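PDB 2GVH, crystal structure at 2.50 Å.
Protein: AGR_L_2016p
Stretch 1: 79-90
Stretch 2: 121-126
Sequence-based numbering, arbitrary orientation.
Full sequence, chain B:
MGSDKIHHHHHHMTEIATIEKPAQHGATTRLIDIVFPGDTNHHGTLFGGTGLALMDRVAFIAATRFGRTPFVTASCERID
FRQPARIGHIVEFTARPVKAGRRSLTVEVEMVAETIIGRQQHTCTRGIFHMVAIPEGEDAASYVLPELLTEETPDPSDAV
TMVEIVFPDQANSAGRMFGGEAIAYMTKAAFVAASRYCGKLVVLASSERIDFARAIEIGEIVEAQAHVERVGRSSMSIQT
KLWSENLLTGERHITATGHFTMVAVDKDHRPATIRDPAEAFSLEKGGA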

ATOM      1  N   ILE B  79     -13.727 -19.726  11.273  1.00 67.80           N
ATOM      2  CA  ILE B  79     -13.072 -20.123  10.033  1.00 68.82           C
ATOM      3  C   ILE B  79     -11.900 -21.056  10.342  1.00 69.66           C
ATOM      4  O   ILE B  79     -11.100 -20.769  11.237  1.00 71.27           O
ATOM      5  CB  ILE B  79     -12.571 -18.880   9.252  1.00 69.45           C
ATOM      6  CG1 ILE B  79     -13.740 -17.993   8.829  1.00 70.40           C
ATOM      7  CG2 ILE B  79     -11.801 -19.285   8.001  1.00 68.57           C
ATOM      8  CD1 ILE B  79     -13.321 -16.604   8.472  1.00 67.22           C
ATOM      9  N   ASP B  80     -11.797 -22.168   9.608  1.00 69.65           N
ATOM     10  CA  ASP B  80     -10.583 -23.001   9.653  1.00 71.80           C
ATOM     11  C   ASP B  80      -9.633 -22.703   8.499  1.00 72.51           C
ATOM     12  O   ASP B  80     -10.047 -22.638   7.350  1.00 74.36           O
ATOM     13  CB  ASP B  80     -10.934 -24.481   9.618  1.00 71.35           C
ATOM     14  CG  ASP B  80     -11.470 -24.982  10.933  1.00 76.67           C
ATOM     15  OD1 ASP B  80     -10.771 -24.876  11.973  1.00 81.85           O
ATOM     16  OD2 ASP B  80     -12.604 -25.506  10.934  1.00 86.27           O
ATOM     17  N   PHE B  81      -8.360 -22.556   8.810  1.00 72.10           N
ATOM     18  CA  PHE B  81      -7.345 -22.272   7.808  1.00 72.75           C
ATOM     19  C   PHE B  81      -6.370 -23.397   7.661  1.00 73.26           C
ATOM     20  O   PHE B  81      -5.952 -23.998   8.657  1.00 75.48           O
ATOM     21  CB  PHE B  81      -6.545 -21.052   8.228  1.00 73.02           C
ATOM     22  CG  PHE B  81      -7.009 -19.800   7.605  1.00 76.62           C
ATOM     23  CD1 PHE B  81      -8.032 -19.074   8.190  1.00 79.08           C
ATOM     24  CD2 PHE B  81      -6.423 -19.331   6.420  1.00 85.22           C
ATOM     25  CE1 PHE B  81      -8.474 -17.889   7.599  1.00 87.07           C
ATOM     26  CE2 PHE B  81      -6.857 -18.149   5.819  1.00 88.03           C
ATOM     27  CZ  PHE B  81      -7.880 -17.431   6.405  1.00 86.40           C
ATOM     28  N   ARG B  82      -5.972 -23.672   6.430  1.00 73.91           N
ATOM     29  CA  ARG B  82      -4.875 -24.612   6.206  1.00 74.80           C
ATOM     30  C   ARG B  82      -3.757 -23.915   5.489  1.00 75.21           C
ATOM     31  O   ARG B  82      -4.000 -23.200   4.544  1.00 76.24           O
ATOM     32  CB  ARG B  82      -5.341 -25.854   5.440  1.00 75.39           C
ATOM     33  CG  ARG B  82      -5.816 -25.639   4.028  1.00 76.83           C
ATOM     34  CD  ARG B  82      -5.960 -26.987   3.270  1.00 73.48           C
ATOM     35  NE  ARG B  82      -6.983 -27.833   3.856  1.00 68.92           N
ATOM     36  CZ  ARG B  82      -6.772 -29.043   4.354  1.00 71.81           C
ATOM     37  NH1 ARG B  82      -5.557 -29.584   4.312  1.00 73.30           N
ATOM     38  NH2 ARG B  82      -7.783 -29.722   4.889  1.00 60.92           N
ATOM     39  N   GLN B  83      -2.530 -24.072   5.956  1.00 76.03           N
ATOM     40  CA  GLN B  83      -1.460 -23.417   5.238  1.00 77.63           C
ATOM     41  C   GLN B  83      -0.922 -24.406   4.208  1.00 76.81           C
ATOM     42  O   GLN B  83      -0.573 -25.517   4.548  1.00 77.07           O
ATOM     43  CB  GLN B  83      -0.380 -22.848   6.186  1.00 78.88           C
ATOM     44  CG  GLN B  83      -0.906 -22.005   7.378  1.00 79.08           C
ATOM     45  CD  GLN B  83      -1.414 -20.632   6.983  1.00 76.04           C
ATOM     46  N   PRO B  84      -0.912 -24.029   2.931  1.00 76.31           N
ATOM     47  CA  PRO B  84      -0.324 -24.880   1.927  1.00 75.77           C
ATOM     48  C   PRO B  84       1.203 -24.786   1.934  1.00 76.79           C
ATOM     49  O   PRO B  84       1.769 -24.092   2.782  1.00 76.60           O
ATOM     50  CB  PRO B  84      -0.887 -24.287   0.648  1.00 77.46           C
ATOM     51  CG  PRO B  84      -0.953 -22.861   0.952  1.00 76.26           C
ATOM     52  CD  PRO B  84      -1.465 -22.807   2.344  1.00 74.84           C
ATOM     53  N   ALA B  85       1.857 -25.480   1.004  1.00 78.00           N
ATOM     54  CA  ALA B  85       3.317 -25.390   0.853  1.00 79.63           C
ATOM     55  C   ALA B  85       3.713 -23.997   0.336  1.00 80.70           C
ATOM     56  O   ALA B  85       2.911 -23.337  -0.368  1.00 78.55           O
ATOM     57  CB  ALA B  85       3.836 -26.486  -0.077  1.00 77.81           C
ATOM     58  N   ARG B  86       4.937 -23.573   0.695  1.00 81.68           N
ATOM     59  CA  ARG B  86       5.467 -22.223   0.407  1.00 82.74           C
ATOM     60  C   ARG B  86       5.617 -21.827  -1.098  1.00 83.27           C
ATOM     61  O   ARG B  86       6.267 -20.795  -1.429  1.00 84.35           O
ATOM     62  CB  ARG B  86       6.807 -22.041   1.150  1.00 84.73           C
ATOM     63  N   ILE B  87       5.023 -22.633  -1.987  1.00 80.69           N
ATOM     64  CA  ILE B  87       5.005 -22.398  -3.440  1.00 79.79           C
ATOM     65  C   ILE B  87       4.206 -21.120  -3.827  1.00 78.84           C
ATOM     66  O   ILE B  87       3.834 -20.291  -2.961  1.00 79.70           O
ATOM     67  CB  ILE B  87       4.442 -23.664  -4.191  1.00 81.23           C
ATOM     68  N   GLY B  88       3.936 -20.956  -5.120  1.00 75.48           N
ATOM     69  CA  GLY B  88       3.150 -19.805  -5.585  1.00 71.11           C
ATOM     70  C   GLY B  88       1.725 -20.181  -5.914  1.00 69.22           C
ATOM     71  O   GLY B  88       1.487 -21.306  -6.364  1.00 69.78           O
ATOM     72  N   HIS B  89       0.780 -19.249  -5.728  1.00 66.13           N
ATOM     73  CA  HIS B  89      -0.641 -19.545  -5.912  1.00 63.91           C
ATOM     74  C   HIS B  89      -1.470 -18.427  -6.595  1.00 64.04           C
ATOM     75  O   HIS B  89      -1.327 -17.244  -6.314  1.00 65.96           O
ATOM     76  CB  HIS B  89      -1.291 -19.841  -4.543  1.00 63.24           C
ATOM     77  CG  HIS B  89      -0.791 -21.086  -3.883  1.00 64.08           C
ATOM     78  ND1 HIS B  89       0.351 -21.116  -3.105  1.00 70.08           N
ATOM     79  CD2 HIS B  89      -1.274 -22.352  -3.896  1.00 62.93           C
ATOM     80  CE1 HIS B  89       0.546 -22.346  -2.663  1.00 63.58           C
ATOM     81  NE2 HIS B  89      -0.426 -23.112  -3.128  1.00 62.20           N
ATOM     82  N   ILE B  90      -2.381 -18.795  -7.471  1.00 61.81           N
ATOM     83  CA  ILE B  90      -3.459 -17.865  -7.759  1.00 62.01           C
ATOM     84  C   ILE B  90      -4.588 -18.122  -6.783  1.00 61.39           C
ATOM     85  O   ILE B  90      -5.078 -19.247  -6.695  1.00 64.08           O
ATOM     86  CB  ILE B  90      -4.036 -17.981  -9.154  1.00 57.16           C
ATOM     87  CG1 ILE B  90      -2.995 -17.645 -10.192  1.00 61.14           C
ATOM     88  CG2 ILE B  90      -5.143 -16.992  -9.288  1.00 56.31           C
ATOM     89  CD1 ILE B  90      -3.404 -18.056 -11.607  1.00 62.79           C
TER
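Stretch 2 121-126: QHTCTR

How does stretch 2 run over stretch 1? It is a largely extended segment that lies antiparallel to the first: Pro84 CA is nearest His122 CA (5.8 Å), Arg82 CA pairs with Thr123 CA (6.4 Å), Phe81 CA with Thr125 CA (6.2 Å), and Ile79 CA with Arg126 CA (6.7 Å), so numbers rise along one stretch as they fall along the other. These spacings are wider than those typical of paired strands in a sheet, and no backbone-to-backbone hydrogen bond links the two stretches. Side chains fill the gap instead, and together the two stretches bury 438 Å². Stretch 1 is itself strand only at its ends, 79-80 and 89-90, with loop or turn between.

What does the start of stretch 2 meet? Gln121 points its CA-to-CB bond away and makes no contact. His122 points toward stretch 1, and 91 Å² of it is covered, the largest covered area of any residue in the two stretches. Its backbone breaks from the extended form, with phi/psi near -108/-29, while chi1 is -90°. The ring reaches Pro84, where ND1 of His122 lies 3.6 Å from CB of Pro84, and it also meets His89: a weak hydrogen bond runs from His122 ND1 to His89 NE2 at 3.1 Å, its angle at the hydrogen only 122°. The ND1 atom approaches the edge of the His89 ring, near its plane. The two rings are set obliquely, their centroids 5.1 Å apart and their planes at 55°. On the backbone side, His122 O comes within 3.2 Å of CD of Arg82, whose side chain starts out toward stretch 2 with chi1 in p.

How do Thr123 and Cys124 fit in? The CA-to-CB bond of Thr123 points sideways, yet its methyl still finds stretch 1: Thr123 CG2 is 3.4 Å from Arg82 O, 3.7 Å from CG of Arg82 and 3.7 Å from CD of Pro84. This one methyl therefore touches two residues of the loop, Arg82 and Pro84, while Thr123 OG1, with chi1 in p, has its hydrogen bond elsewhere in the structure. Cys124, with phi/psi near -162/60, also departs from the regular extended form; it too is sideways, and its side chain comes no closer than 6.1 Å, leaving it without a contact.

Where does the contact close? Thr125 points toward stretch 1 and is buried, with 70 Å² covered by it. Its CG2 packs 3.4 Å from CG2 of Ile79 and lies 3.1 Å from O of Asp80, and its OG1 gives a weak hydrogen bond to that same Asp80 O at 3.5 Å. The hydroxyl thus supplies a polar link beside a mainly methyl contact. Arg126 follows with its CA-to-CB bond directed away and its side chain extended, chi1 to chi3 all t; what it contributes is backbone, Arg126 O standing 4.0 Å from CG2 of Ile79.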

ATOM      1  N   GLN B 121      -5.335 -27.627  -6.445  1.00 74.32           N
ATOM      2  CA  GLN B 121      -6.017 -26.950  -5.369  1.00 70.79           C
ATOM      3  C   GLN B 121      -5.393 -27.318  -4.018  1.00 69.96           C
ATOM      4  O   GLN B 121      -5.356 -28.488  -3.646  1.00 68.30           O
ATOM      5  CB  GLN B 121      -7.471 -27.301  -5.345  1.00 68.75           C
ATOM      6  CG  GLN B 121      -8.130 -27.482  -6.667  1.00 75.43           C
ATOM      7  CD  GLN B 121      -9.539 -27.969  -6.429  1.00 87.55           C
ATOM      8  OE1 GLN B 121      -9.786 -29.184  -6.329  1.00 95.46           O
ATOM      9  NE2 GLN B 121     -10.465 -27.027  -6.239  1.00 83.24           N
ATOM     10  N   HIS B 122      -4.918 -26.307  -3.289  1.00 68.32           N
ATOM     11  CA  HIS B 122      -4.225 -26.523  -2.040  1.00 67.37           C
ATOM     12  C   HIS B 122      -5.031 -26.110  -0.835  1.00 68.70           C
ATOM     13  O   HIS B 122      -4.830 -26.628   0.267  1.00 71.38           O
ATOM     14  CB  HIS B 122      -2.920 -25.763  -2.005  1.00 65.06           C
ATOM     15  CG  HIS B 122      -1.777 -26.545  -2.526  1.00 61.58           C
ATOM     16  ND1 HIS B 122      -0.477 -26.107  -2.434  1.00 58.79           N
ATOM     17  CD2 HIS B 122      -1.733 -27.742  -3.152  1.00 55.43           C
ATOM     18  CE1 HIS B 122       0.320 -26.997  -2.996  1.00 67.77           C
ATOM     19  NE2 HIS B 122      -0.420 -28.000  -3.435  1.00 63.08           N
ATOM     20  N   THR B 123      -5.909 -25.142  -1.006  1.00 67.90           N
ATOM     21  CA  THR B 123      -6.791 -24.774   0.099  1.00 67.42           C
ATOM     22  C   THR B 123      -8.188 -24.630  -0.400  1.00 67.81           C
ATOM     23  O   THR B 123      -8.423 -24.501  -1.583  1.00 67.95           O
ATOM     24  CB  THR B 123      -6.498 -23.398   0.810  1.00 65.36           C
ATOM     25  OG1 THR B 123      -6.869 -22.318  -0.050  1.00 51.48           O
ATOM     26  CG2 THR B 123      -5.031 -23.254   1.323  1.00 68.65           C
ATOM     27  N   CYS B 124      -9.102 -24.579   0.545  1.00 69.32           N
ATOM     28  CA  CYS B 124     -10.470 -24.417   0.235  1.00 72.42           C
ATOM     29  C   CYS B 124     -11.270 -23.963   1.445  1.00 73.25           C
ATOM     30  O   CYS B 124     -12.186 -24.631   1.885  1.00 75.21           O
ATOM     31  CB  CYS B 124     -11.007 -25.726  -0.258  1.00 73.97           C
ATOM     32  SG  CYS B 124     -12.642 -25.440  -0.876  1.00 85.76           S
ATOM     33  N   THR B 125     -10.908 -22.805   1.978  1.00 73.15           N
ATOM     34  CA  THR B 125     -11.472 -22.282   3.188  1.00 71.50           C
ATOM     35  C   THR B 125     -12.845 -21.617   2.962  1.00 69.76           C
ATOM     36  O   THR B 125     -13.067 -20.887   1.997  1.00 69.57           O
ATOM     37  CB  THR B 125     -10.500 -21.306   3.756  1.00 72.07           C
ATOM     38  OG1 THR B 125      -9.263 -21.989   4.005  1.00 79.90           O
ATOM     39  CG2 THR B 125     -11.018 -20.730   5.042  1.00 76.74           C
ATOM     40  N   ARG B 126     -13.775 -21.882   3.860  1.00 68.15           N
ATOM     41  CA  ARG B 126     -15.110 -21.323   3.734  1.00 67.42           C
ATOM     42  C   ARG B 126     -15.347 -20.370   4.892  1.00 67.19           C
ATOM     43  O   ARG B 126     -14.975 -20.664   6.015  1.00 67.88           O
ATOM     44  CB  ARG B 126     -16.127 -22.455   3.738  1.00 67.08           C
ATOM     45  CG  ARG B 126     -17.539 -22.054   3.926  1.00 71.75           C
ATOM     46  CD  ARG B 126     -18.369 -23.269   4.172  1.00 73.23           C
ATOM     47  NE  ARG B 126     -19.770 -22.996   3.880  1.00 74.65           N
ATOM     48  CZ  ARG B 126     -20.753 -23.025   4.767  1.00 73.84           C
ATOM     49  NH1 ARG B 126     -20.526 -23.348   6.044  1.00 71.12           N
ATOM     50  NH2 ARG B 126     -21.983 -22.748   4.361  1.00 80.25           N
TER